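Local coordinates for protein glutathione S-transferase 2 (Heligmosomoides polygyrus, PDB 1TW9) that probably catalyses the conjugation of glutathione to electrophilic compounds, releasing a halide anion and a proton, as a glutathione transferase of the sigma family, at residues 6-11 / 17-22; 145-150 / 186-191; 160-165 / 196-201; 173-176 / 180-183. All blocks are in the same frame, centred on the assembly; numbering follows the deposited sequence.

Contact 1 of 4, residues 6-11 / 17-22; sequences LTYFNG and CARQVF. Unlike the reference sequence in segment 17-22: V21 (reference Ile).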
loop_
_atom_site.group_PDB
_atom_site.type_symbol
_atom_site.label_atom_id
_atom_site.label_comp_id
_atom_site.label_asym_id
_atom_site.label_seq_id
_atom_site.Cartn_x
_atom_site.Cartn_y
_atom_site.Cartn_z
ATOM N N LEU A 6 8.180 -0.525 18.167
ATOM C CA LEU A 6 7.757 0.404 17.103
ATOM C C LEU A 6 8.573 1.715 17.305
ATOM O O LEU A 6 8.566 2.283 18.401
ATOM C CB LEU A 6 6.299 0.734 17.244
ATOM C CG LEU A 6 5.749 1.611 16.080
ATOM C CD1 LEU A 6 5.749 0.964 14.713
ATOM C CD2 LEU A 6 4.321 2.151 16.465
ATOM N N THR A 7 9.282 2.152 16.261
ATOM C CA THR A 7 10.091 3.383 16.336
ATOM C C THR A 7 9.434 4.408 15.362
ATOM O O THR A 7 9.183 4.119 14.168
ATOM C CB THR A 7 11.543 3.080 15.948
ATOM O OG1 THR A 7 12.138 2.193 16.937
ATOM C CG2 THR A 7 12.334 4.361 16.017
ATOM N N TYR A 8 9.189 5.603 15.897
ATOM C CA TYR A 8 8.563 6.675 15.150
ATOM C C TYR A 8 8.917 7.982 15.865
ATOM O O TYR A 8 9.652 7.983 16.813
ATOM C CB TYR A 8 7.056 6.446 14.991
ATOM C CG TYR A 8 6.398 7.435 14.066
ATOM C CD1 TYR A 8 6.807 7.559 12.751
ATOM C CD2 TYR A 8 5.391 8.268 14.508
ATOM C CE1 TYR A 8 6.222 8.477 11.922
ATOM C CE2 TYR A 8 4.830 9.186 13.712
ATOM C CZ TYR A 8 5.248 9.279 12.373
ATOM O OH TYR A 8 4.677 10.210 11.517
ATOM N N PHE A 9 8.407 9.101 15.377
ATOM C CA PHE A 9 8.499 10.351 16.060
ATOM C C PHE A 9 7.484 10.453 17.183
ATOM O O PHE A 9 6.610 9.561 17.344
ATOM C CB PHE A 9 8.307 11.465 15.051
ATOM C CG PHE A 9 9.410 11.524 14.049
ATOM C CD1 PHE A 9 10.706 11.788 14.466
ATOM C CD2 PHE A 9 9.174 11.328 12.713
ATOM C CE1 PHE A 9 11.747 11.831 13.570
ATOM C CE2 PHE A 9 10.239 11.409 11.810
ATOM C CZ PHE A 9 11.499 11.644 12.259
ATOM N N ASN A 10 7.640 11.493 18.008
ATOM C CA ASN A 10 6.671 11.732 19.083
ATOM C C ASN A 10 5.452 12.410 18.529
ATOM O O ASN A 10 5.234 13.596 18.692
ATOM C CB ASN A 10 7.225 12.551 20.270
ATOM C CG ASN A 10 6.255 12.622 21.415
ATOM O OD1 ASN A 10 5.361 11.809 21.505
ATOM N ND2 ASN A 10 6.441 13.605 22.293
ATOM N N GLY A 11 4.653 11.598 17.882
ATOM C CA GLY A 11 3.380 11.988 17.394
ATOM C C GLY A 11 2.583 10.819 16.896
ATOM O O GLY A 11 3.063 9.720 16.824
ATOM N N CYS A 17 -1.599 4.158 13.411
ATOM C CA CYS A 17 -2.472 3.003 13.066
ATOM C C CYS A 17 -1.854 1.750 13.661
ATOM O O CYS A 17 -2.518 0.987 14.390
ATOM C CB CYS A 17 -2.701 3.020 11.563
ATOM S SG CYS A 17 -3.792 1.687 11.048
ATOM N N ALA A 18 -0.542 1.610 13.511
ATOM C CA ALA A 18 0.140 0.488 14.151
ATOM C C ALA A 18 -0.143 0.420 15.674
ATOM O O ALA A 18 -0.417 -0.677 16.251
ATOM C CB ALA A 18 1.567 0.498 13.799
ATOM N N ARG A 19 0.008 1.562 16.366
ATOM C CA ARG A 19 -0.231 1.650 17.802
ATOM C C ARG A 19 -1.615 1.249 18.125
ATOM O O ARG A 19 -1.890 0.577 19.130
ATOM C CB ARG A 19 0.059 3.067 18.313
ATOM C CG ARG A 19 1.496 3.516 18.123
ATOM C CD ARG A 19 1.699 4.794 18.941
ATOM N NE ARG A 19 3.004 5.437 18.677
ATOM C CZ ARG A 19 3.150 6.528 17.942
ATOM N NH1 ARG A 19 2.094 7.114 17.376
ATOM N NH2 ARG A 19 4.347 7.058 17.834
ATOM N N GLN A 20 -2.563 1.638 17.265
ATOM C CA GLN A 20 -3.932 1.255 17.520
ATOM C C GLN A 20 -4.238 -0.258 17.239
ATOM O O GLN A 20 -5.080 -0.839 17.898
ATOM C CB GLN A 20 -4.877 2.168 16.839
ATOM C CG GLN A 20 -4.798 3.567 17.375
ATOM C CD GLN A 20 -5.821 4.487 16.863
ATOM O OE1 GLN A 20 -6.787 4.031 16.224
ATOM N NE2 GLN A 20 -5.646 5.770 17.114
ATOM N N VAL A 21 -3.529 -0.870 16.290
ATOM C CA VAL A 21 -3.631 -2.318 16.092
ATOM C C VAL A 21 -3.151 -3.032 17.352
ATOM O O VAL A 21 -3.769 -3.936 17.844
ATOM C CB VAL A 21 -2.888 -2.763 14.843
ATOM C CG1 VAL A 21 -2.854 -4.263 14.757
ATOM C CG2 VAL A 21 -3.649 -2.179 13.582
ATOM N N PHE A 22 -2.012 -2.594 17.837
ATOM C CA PHE A 22 -1.484 -3.167 19.068
ATOM C C PHE A 22 -2.494 -3.045 20.201
ATOM O O PHE A 22 -2.728 -3.978 20.969
ATOM C CB PHE A 22 -0.184 -2.449 19.489
ATOM C CG PHE A 22 1.106 -2.960 18.754
ATOM C CD1 PHE A 22 1.389 -4.324 18.658
ATOM C CD2 PHE A 22 1.950 -2.068 18.113
ATOM C CE1 PHE A 22 2.533 -4.744 18.024
ATOM C CE2 PHE A 22 3.101 -2.508 17.505
ATOM C CZ PHE A 22 3.388 -3.838 17.448
#
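R19 reaches from helix 16-24 to the loop that follows strand 4-9 and, on the way, runs across the side chain of L6 at roughly a right angle. This is the tight part of the contact. L6 CD2 lies 3.5 Å from R19 CG and 4.2 Å from A18 CB, brought there because L6 CG stands opposite its own backbone N (chi1 -175°). Further out the arginine is straight from CG to NE, and its tip takes hold of the G11 carbonyl from two nitrogens. NH1 gives the better bond to G11 O, 2.8 Å with an N-H...O angle of 143°, while that from NH2 to the same G11 O is weak at 3.1 Å. NH2 also lies at the edge of the Y8 ring, 3.7 Å from Y8 CD2. Salt bridges from R19 NE to D31 and from R19 NH1 to E16 also hold the buried guanidinium and probably keep its charge balanced. The Y8 hydroxyl is engaged elsewhere, with the backbone N of A14.

Packing slackens away from the helix: F9 turns off to meet F39, and N10, in the loop, is exposed. The axes of residues 6-9 and 17-22 run at 140° and approach to 10.4 Å, as the first strand and helix of a beta-alpha-beta unit in the thioredoxin-like N-terminal domain of glutathione transferases.

Contact 2 of 4, residues 145-150 / 186-191; sequences SGFLVG and ERIQQT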
loop_
_atom_site.group_PDB
_atom_site.type_symbol
_atom_site.label_atom_id
_atom_site.label_comp_id
_atom_site.label_asym_id
_atom_site.label_seq_id
_atom_site.Cartn_x
_atom_site.Cartn_y
_atom_site.Cartn_z
ATOM N N SER A 145 -22.870 -4.128 8.976
ATOM C CA SER A 145 -22.167 -4.345 10.215
ATOM C C SER A 145 -21.731 -3.070 10.920
ATOM O O SER A 145 -21.493 -3.093 12.131
ATOM C CB SER A 145 -20.937 -5.204 9.952
ATOM O OG SER A 145 -19.940 -4.492 9.231
ATOM N N GLY A 146 -21.599 -2.010 10.167
ATOM C CA GLY A 146 -21.036 -0.755 10.651
ATOM C C GLY A 146 -19.548 -0.550 10.417
ATOM O O GLY A 146 -19.047 0.510 10.656
ATOM N N PHE A 147 -18.883 -1.587 9.925
ATOM C CA PHE A 147 -17.492 -1.544 9.510
ATOM C C PHE A 147 -17.360 -1.329 8.039
ATOM O O PHE A 147 -18.374 -1.415 7.283
ATOM C CB PHE A 147 -16.754 -2.822 9.937
ATOM C CG PHE A 147 -16.877 -3.098 11.396
ATOM C CD1 PHE A 147 -17.697 -4.121 11.847
ATOM C CD2 PHE A 147 -16.250 -2.302 12.327
ATOM C CE1 PHE A 147 -17.857 -4.347 13.187
ATOM C CE2 PHE A 147 -16.434 -2.507 13.700
ATOM C CZ PHE A 147 -17.186 -3.556 14.136
ATOM N N LEU A 148 -16.164 -0.973 7.611
ATOM C CA LEU A 148 -15.912 -0.718 6.191
ATOM C C LEU A 148 -16.003 -1.984 5.346
ATOM O O LEU A 148 -16.578 -1.955 4.255
ATOM C CB LEU A 148 -14.622 0.011 6.004
ATOM C CG LEU A 148 -14.656 1.507 6.333
ATOM C CD1 LEU A 148 -13.316 2.054 6.402
ATOM C CD2 LEU A 148 -15.473 2.188 5.253
ATOM N N VAL A 149 -15.437 -3.092 5.852
ATOM C CA VAL A 149 -15.358 -4.377 5.129
ATOM C C VAL A 149 -15.684 -5.475 6.061
ATOM O O VAL A 149 -15.064 -5.584 7.153
ATOM C CB VAL A 149 -13.934 -4.651 4.473
ATOM C CG1 VAL A 149 -13.843 -5.990 3.814
ATOM C CG2 VAL A 149 -13.611 -3.553 3.450
ATOM N N GLY A 150 -16.644 -6.319 5.673
ATOM C CA GLY A 150 -16.932 -7.466 6.455
ATOM C C GLY A 150 -17.636 -7.148 7.749
ATOM O O GLY A 150 -18.064 -6.049 8.013
ATOM N N GLU A 186 -17.230 7.331 15.456
ATOM C CA GLU A 186 -17.533 7.200 16.881
ATOM C C GLU A 186 -17.517 5.742 17.312
ATOM O O GLU A 186 -16.993 5.407 18.375
ATOM C CB GLU A 186 -18.838 7.838 17.183
ATOM C CG GLU A 186 -18.779 9.325 16.974
ATOM C CD GLU A 186 -18.016 10.163 18.006
ATOM O OE1 GLU A 186 -18.017 11.402 17.785
ATOM O OE2 GLU A 186 -17.420 9.684 19.019
ATOM N N ARG A 187 -18.052 4.885 16.474
ATOM C CA ARG A 187 -18.065 3.455 16.805
ATOM C C ARG A 187 -16.656 2.948 16.985
ATOM O O ARG A 187 -16.358 2.224 17.912
ATOM C CB ARG A 187 -18.691 2.744 15.624
ATOM C CG ARG A 187 -18.735 1.280 15.630
ATOM C CD ARG A 187 -19.311 0.785 14.284
ATOM N NE ARG A 187 -20.714 1.253 14.065
ATOM C CZ ARG A 187 -21.184 2.018 13.060
ATOM N NH1 ARG A 187 -20.455 2.514 12.015
ATOM N NH2 ARG A 187 -22.470 2.273 13.111
ATOM N N ILE A 188 -15.782 3.312 16.068
ATOM C CA ILE A 188 -14.411 2.808 16.109
ATOM C C ILE A 188 -13.677 3.360 17.315
ATOM O O ILE A 188 -12.985 2.674 18.018
ATOM C CB ILE A 188 -13.667 3.103 14.807
ATOM C CG1 ILE A 188 -14.363 2.426 13.641
ATOM C CG2 ILE A 188 -12.209 2.604 14.888
ATOM C CD1 ILE A 188 -14.598 0.922 13.817
ATOM N N GLN A 189 -13.806 4.647 17.511
ATOM C CA GLN A 189 -13.028 5.313 18.549
ATOM C C GLN A 189 -13.556 5.086 19.941
ATOM O O GLN A 189 -12.820 5.385 20.902
ATOM C CB GLN A 189 -12.809 6.784 18.244
ATOM C CG GLN A 189 -12.058 6.970 16.882
ATOM C CD GLN A 189 -10.817 7.787 16.971
ATOM O OE1 GLN A 189 -9.676 7.372 16.566
ATOM N NE2 GLN A 189 -10.989 8.948 17.501
ATOM N N GLN A 190 -14.803 4.618 20.077
ATOM C CA GLN A 190 -15.333 4.187 21.358
ATOM C C GLN A 190 -15.131 2.689 21.629
ATOM O O GLN A 190 -15.462 2.197 22.728
ATOM C CB GLN A 190 -16.822 4.543 21.444
ATOM C CG GLN A 190 -17.088 6.078 21.479
ATOM C CD GLN A 190 -16.254 6.844 22.553
ATOM O OE1 GLN A 190 -15.453 7.720 22.209
ATOM N NE2 GLN A 190 -16.413 6.495 23.791
ATOM N N THR A 191 -14.571 1.943 20.665
ATOM C CA THR A 191 -14.235 0.525 20.909
ATOM C C THR A 191 -13.365 0.482 22.163
ATOM O O THR A 191 -12.407 1.258 22.214
ATOM C CB THR A 191 -13.477 -0.024 19.698
ATOM O OG1 THR A 191 -14.297 0.119 18.520
ATOM C CG2 THR A 191 -13.261 -1.431 19.816
#
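One face of the R187 guanidinium lies against G146, whose CA is 3.5 Å above the plane and displaced toward the rim of the guanidinium; the F147 ring, by contrast, is met at its edge, where I188 CD1 lies in plane, 3.9 Å from F147 CE2. G146 has no side chain and a positive phi of 94°, and this leaves its backbone bare where the arginine comes down. R187 NH1 ends 2.8 Å from G146 O, brought back over the glycine by a bend at chi3 (-62°) in a chain that is otherwise extended.

The turn around G146 is tied up by S145. Its OG accepts from F147 N at 3.2 Å, making an ST turn, and donates to G150 O at 2.7 Å. Just beyond, L148 N bonds to D157 in the first turn of helix 155-170, an aspartate that probably corresponds to the N-capping-box residue known in this helix of the glutathione transferase C-terminal domain. Through R187 and I188, helix 179-189 packs against this loop, which leads into helix 155-170.

On the inner side, I188 is buried and also touches I153, D157 and A161, and F147 shares I153 and D157 with it. R187, on the outside, is solvent-exposed.

Contact 3 of 4, residues 160-165 / 196-201; sequences VAEHVA and KWIETR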
loop_
_atom_site.group_PDB
_atom_site.type_symbol
_atom_site.label_atom_id
_atom_site.label_comp_id
_atom_site.label_asym_id
_atom_site.label_seq_id
_atom_site.Cartn_x
_atom_site.Cartn_y
_atom_site.Cartn_z
ATOM N N VAL A 160 -9.088 5.131 8.998
ATOM C CA VAL A 160 -10.117 6.104 8.584
ATOM C C VAL A 160 -10.669 6.878 9.762
ATOM O O VAL A 160 -10.674 8.151 9.704
ATOM C CB VAL A 160 -11.186 5.472 7.695
ATOM C CG1 VAL A 160 -12.324 6.499 7.367
ATOM C CG2 VAL A 160 -10.522 5.026 6.337
ATOM N N ALA A 161 -11.051 6.174 10.842
ATOM C CA ALA A 161 -11.714 6.789 11.983
ATOM C C ALA A 161 -10.750 7.785 12.625
ATOM O O ALA A 161 -11.132 8.860 13.037
ATOM C CB ALA A 161 -12.149 5.747 13.014
ATOM N N GLU A 162 -9.473 7.440 12.690
ATOM C CA GLU A 162 -8.529 8.362 13.319
ATOM C C GLU A 162 -8.336 9.632 12.526
ATOM O O GLU A 162 -8.301 10.731 13.070
ATOM C CB GLU A 162 -7.173 7.641 13.540
ATOM C CG GLU A 162 -6.060 8.533 14.087
ATOM C CD GLU A 162 -6.223 8.937 15.574
ATOM O OE1 GLU A 162 -5.615 9.967 15.949
ATOM O OE2 GLU A 162 -6.995 8.308 16.379
ATOM N N HIS A 163 -8.310 9.512 11.194
ATOM C CA HIS A 163 -8.172 10.648 10.342
ATOM C C HIS A 163 -9.399 11.542 10.479
ATOM O O HIS A 163 -9.279 12.745 10.634
ATOM C CB HIS A 163 -7.992 10.226 8.880
ATOM C CG HIS A 163 -7.865 11.397 7.947
ATOM N ND1 HIS A 163 -6.799 12.284 7.990
ATOM C CD2 HIS A 163 -8.735 11.901 7.037
ATOM C CE1 HIS A 163 -7.006 13.241 7.111
ATOM N NE2 HIS A 163 -8.168 13.035 6.518
ATOM N N VAL A 164 -10.561 10.948 10.441
ATOM C CA VAL A 164 -11.820 11.673 10.528
ATOM C C VAL A 164 -11.939 12.419 11.870
ATOM O O VAL A 164 -12.373 13.569 11.890
ATOM C CB VAL A 164 -13.014 10.698 10.213
ATOM C CG1 VAL A 164 -14.362 11.380 10.493
ATOM C CG2 VAL A 164 -12.921 10.239 8.772
ATOM N N ALA A 165 -11.509 11.788 12.959
ATOM C CA ALA A 165 -11.498 12.407 14.279
ATOM C C ALA A 165 -10.593 13.602 14.316
ATOM O O ALA A 165 -10.948 14.695 14.786
ATOM C CB ALA A 165 -11.069 11.383 15.360
ATOM N N LYS A 196 -9.535 3.513 25.319
ATOM C CA LYS A 196 -8.518 3.527 26.394
ATOM C C LYS A 196 -7.185 4.071 25.897
ATOM O O LYS A 196 -6.520 4.909 26.576
ATOM C CB LYS A 196 -8.284 2.133 26.898
ATOM C CG LYS A 196 -7.332 2.072 28.076
ATOM C CD LYS A 196 -6.852 0.649 28.252
ATOM C CE LYS A 196 -6.382 0.319 29.681
ATOM N NZ LYS A 196 -5.464 -0.871 29.688
ATOM N N TRP A 197 -6.789 3.661 24.712
ATOM C CA TRP A 197 -5.525 4.131 24.135
ATOM C C TRP A 197 -5.636 5.640 23.858
ATOM O O TRP A 197 -4.712 6.382 24.155
ATOM C CB TRP A 197 -5.157 3.391 22.846
ATOM C CG TRP A 197 -4.060 4.052 22.089
ATOM C CD1 TRP A 197 -4.170 4.659 20.911
ATOM C CD2 TRP A 197 -2.695 4.234 22.511
ATOM N NE1 TRP A 197 -2.972 5.202 20.523
ATOM C CE2 TRP A 197 -2.037 4.937 21.500
ATOM C CE3 TRP A 197 -1.966 3.917 23.666
ATOM C CZ2 TRP A 197 -0.702 5.328 21.594
ATOM C CZ3 TRP A 197 -0.629 4.260 23.686
ATOM C CH2 TRP A 197 -0.040 4.996 22.703
ATOM N N ILE A 198 -6.739 6.065 23.273
ATOM C CA ILE A 198 -6.915 7.498 22.957
ATOM C C ILE A 198 -6.870 8.356 24.204
ATOM O O ILE A 198 -6.191 9.449 24.221
ATOM C CB ILE A 198 -8.160 7.716 22.109
ATOM C CG1 ILE A 198 -7.951 7.067 20.740
ATOM C CG2 ILE A 198 -8.460 9.204 22.025
ATOM C CD1 ILE A 198 -9.194 7.083 19.906
ATOM N N GLU A 199 -7.454 7.851 25.306
ATOM C CA GLU A 199 -7.458 8.550 26.566
ATOM C C GLU A 199 -6.085 8.674 27.171
ATOM O O GLU A 199 -5.881 9.622 27.939
ATOM C CB GLU A 199 -8.330 7.828 27.594
ATOM C CG GLU A 199 -9.781 7.854 27.258
ATOM C CD GLU A 199 -10.596 6.993 28.208
ATOM O OE1 GLU A 199 -10.019 6.185 29.014
ATOM O OE2 GLU A 199 -11.810 7.126 28.119
ATOM N N THR A 200 -5.188 7.734 26.860
ATOM C CA THR A 200 -3.878 7.610 27.467
ATOM C C THR A 200 -2.651 7.931 26.619
ATOM O O THR A 200 -1.539 8.042 27.173
ATOM C CB THR A 200 -3.662 6.241 28.102
ATOM O OG1 THR A 200 -3.685 5.211 27.119
ATOM C CG2 THR A 200 -4.775 5.912 29.058
ATOM N N ARG A 201 -2.832 8.147 25.332
ATOM C CA ARG A 201 -1.673 8.369 24.472
ATOM C C ARG A 201 -1.127 9.755 24.773
ATOM O O ARG A 201 -1.848 10.602 25.253
ATOM C CB ARG A 201 -2.028 8.235 23.005
ATOM C CG ARG A 201 -3.027 9.192 22.560
ATOM C CD ARG A 201 -3.413 8.923 21.134
ATOM N NE ARG A 201 -4.433 9.866 20.751
ATOM C CZ ARG A 201 -5.140 9.768 19.658
ATOM N NH1 ARG A 201 -6.083 10.676 19.422
ATOM N NH2 ARG A 201 -4.956 8.798 18.804
HETATM O O HOH W 1 -8.795 10.632 18.066
#
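R201, the residue just past helix 192-200, sends its side chain back toward E162 on helix 155-170. Its CB rests over one face of the W197 ring, 3.5 Å above the plane and displaced toward the rim. With chi1 at 61°, CG sits between the backbone N and the carbonyl carbon, and from there the chain runs straight to NE. At the tip, one face of the guanidinium is backed by I198 CG1, 3.9 Å above the plane and likewise toward the rim. NH2 then meets the carboxylate that E162 brings from the opposite direction. The distance from R201 NH2 to E162 OE1 is 3.2 Å, and that to E162 OE2 is the same. Both are weak bonds within a salt bridge, but the one to OE2 is much straighter (168°), and OE2 lies at the guanidinium edge, in plane. The two flat groups stand nearly perpendicular, so this is not the side-by-side pairing of two nitrogens with two oxygens. R201 NH1 instead donates to a water 3.0 Å away, and that water gives a weak bond to E162 OE2, a second, indirect link.

Each charged group has a firmer partner outside the two segments. R201 NH2 forms a salt bridge with E16 OE2, which W197 NE1 also binds, and Q20 NE2 bonds to E162 OE2.

R201 NH2 is therefore shared by two carboxylates, E16 of the N-terminal domain and E162 of the C-terminal domain. Its charge, with that of R19, which also pairs with E16, probably eases the repulsion between them, making this a polar, partly hydrated junction between the domains.

Contact 4 of 4, residues 173-176 / 180-183; sequences EYIE and EVKA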
loop_
_atom_site.group_PDB
_atom_site.type_symbol
_atom_site.label_atom_id
_atom_site.label_comp_id
_atom_site.label_asym_id
_atom_site.label_seq_id
_atom_site.Cartn_x
_atom_site.Cartn_y
_atom_site.Cartn_z
ATOM N N GLU A 173 -16.645 21.368 10.358
ATOM C CA GLU A 173 -17.511 21.137 9.203
ATOM C C GLU A 173 -17.087 19.915 8.364
ATOM O O GLU A 173 -17.760 19.518 7.444
ATOM C CB GLU A 173 -17.779 22.430 8.370
ATOM C CG GLU A 173 -16.867 22.801 7.203
ATOM C CD GLU A 173 -17.360 24.050 6.423
ATOM O OE1 GLU A 173 -16.929 25.187 6.775
ATOM O OE2 GLU A 173 -18.178 23.938 5.444
ATOM N N TYR A 174 -15.950 19.308 8.682
ATOM C CA TYR A 174 -15.442 18.167 7.899
ATOM C C TYR A 174 -16.470 17.063 7.719
ATOM O O TYR A 174 -16.557 16.451 6.677
ATOM C CB TYR A 174 -14.173 17.649 8.546
ATOM C CG TYR A 174 -13.482 16.501 7.816
ATOM C CD1 TYR A 174 -12.549 16.735 6.841
ATOM C CD2 TYR A 174 -13.749 15.203 8.142
ATOM C CE1 TYR A 174 -11.943 15.680 6.169
ATOM C CE2 TYR A 174 -13.141 14.157 7.512
ATOM C CZ TYR A 174 -12.261 14.407 6.489
ATOM O OH TYR A 174 -11.647 13.398 5.787
ATOM N N ILE A 175 -17.210 16.794 8.784
ATOM C CA ILE A 175 -18.144 15.722 8.836
ATOM C C ILE A 175 -19.576 16.067 8.418
ATOM O O ILE A 175 -20.453 15.173 8.304
ATOM C CB ILE A 175 -18.049 15.183 10.293
ATOM C CG1 ILE A 175 -18.267 13.703 10.284
ATOM C CG2 ILE A 175 -18.787 15.998 11.264
ATOM C CD1 ILE A 175 -17.411 12.979 9.263
ATOM N N GLU A 176 -19.789 17.333 8.118
ATOM C CA GLU A 176 -21.103 17.756 7.730
ATOM C C GLU A 176 -21.363 17.164 6.349
ATOM O O GLU A 176 -20.507 17.266 5.445
ATOM C CB GLU A 176 -21.225 19.273 7.745
ATOM C CG GLU A 176 -21.163 19.883 9.131
ATOM C CD GLU A 176 -21.330 21.394 9.167
ATOM O OE1 GLU A 176 -21.653 21.981 8.104
ATOM O OE2 GLU A 176 -21.215 22.003 10.270
ATOM N N GLU A 180 -22.913 8.917 8.176
ATOM C CA GLU A 180 -22.443 7.497 8.324
ATOM C C GLU A 180 -20.948 7.448 8.686
ATOM O O GLU A 180 -20.512 6.634 9.477
ATOM C CB GLU A 180 -22.705 6.678 7.054
ATOM C CG GLU A 180 -24.150 6.445 6.695
ATOM C CD GLU A 180 -24.829 7.631 5.987
ATOM O OE1 GLU A 180 -24.127 8.596 5.490
ATOM O OE2 GLU A 180 -26.102 7.597 5.924
ATOM N N VAL A 181 -20.170 8.357 8.105
ATOM C CA VAL A 181 -18.749 8.420 8.393
ATOM C C VAL A 181 -18.559 8.874 9.818
ATOM O O VAL A 181 -17.715 8.350 10.506
ATOM C CB VAL A 181 -18.011 9.363 7.436
ATOM C CG1 VAL A 181 -16.574 9.616 7.904
ATOM C CG2 VAL A 181 -18.011 8.837 6.026
ATOM N N LYS A 182 -19.333 9.865 10.269
ATOM C CA LYS A 182 -19.241 10.272 11.685
ATOM C C LYS A 182 -19.575 9.106 12.630
ATOM O O LYS A 182 -18.904 8.950 13.647
ATOM C CB LYS A 182 -20.206 11.432 12.044
ATOM C CG LYS A 182 -19.832 11.945 13.461
ATOM C CD LYS A 182 -20.486 13.103 13.961
ATOM C CE LYS A 182 -19.931 13.395 15.407
ATOM N NZ LYS A 182 -20.435 14.750 15.861
ATOM N N ALA A 183 -20.637 8.363 12.329
ATOM C CA ALA A 183 -21.144 7.262 13.131
ATOM C C ALA A 183 -20.039 6.202 13.231
ATOM O O ALA A 183 -19.761 5.613 14.269
ATOM C CB ALA A 183 -22.368 6.649 12.429
#
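I175 and K182 bring the two backbones closest, their CA atoms 6.2 Å apart, where the chain has turned back on itself between helices 155-170 and 179-189. The 173-176 segment is itself curled: E176 N bonds to E173 O at 3.1 Å, with Y174 and I175 at the corners in backbone angles that fit a type I beta-turn. Segment 180-183 is regular helix. R129 of helix 119-142 also holds the turn, bonding to the carbonyls of E173 and Y174.

Between the two segments I175 makes the contact. A single branch serves both helix residues: CG1 presses on K182 CB at 3.5 Å, tighter than usual carbon contact, and CD1, the methyl at its end, reaches V181 CG1 at 3.7 Å. The same methyl rests close over the helix backbone, with I175 CD1 3.8 Å from K182 N. A strained chi1 of -146° goes with this tight fit. I175 and K182 meet at about a right angle, and only the root of the lysine is involved. Beyond CG the K182 chain is fully extended and carries its ammonium group away to the exposed side. On the inner side, V164 of helix 155-170 touches both I175 and V181 and closes a small aliphatic cluster.

Two of the acidic residues pair outside the contact, E173 with K121 and E180 with K141, both on helix 119-142. What joins the turn to the helix is thus purely apolar, depending on shape and on shedding water, while each segment is fastened separately to helix 119-142 by those outside ion pairs.

In the fold
Contact 1 comes first along the chain and belongs to the thioredoxin-like N-terminal domain; the other three lie in the helical C-terminal domain. Contacts 1 and 3 meet across the boundary, their centres about 12 Å apart, with Q20 and R19 packed on W197. Contacts 2 and 3 alternate in sequence and have centres about 13 Å apart, with I188 on A161. Contact 4 falls, in sequence, between the segments of contacts 2 and 3 alike; it shares helix 179-189 with contact 2 and reaches contact 3 through V164. Helices 155-170, 179-189 and 192-200 thus form a continuous path from the far side of the molecule to the N-terminal domain, about 25 Å between the centres of contacts 1 and 4.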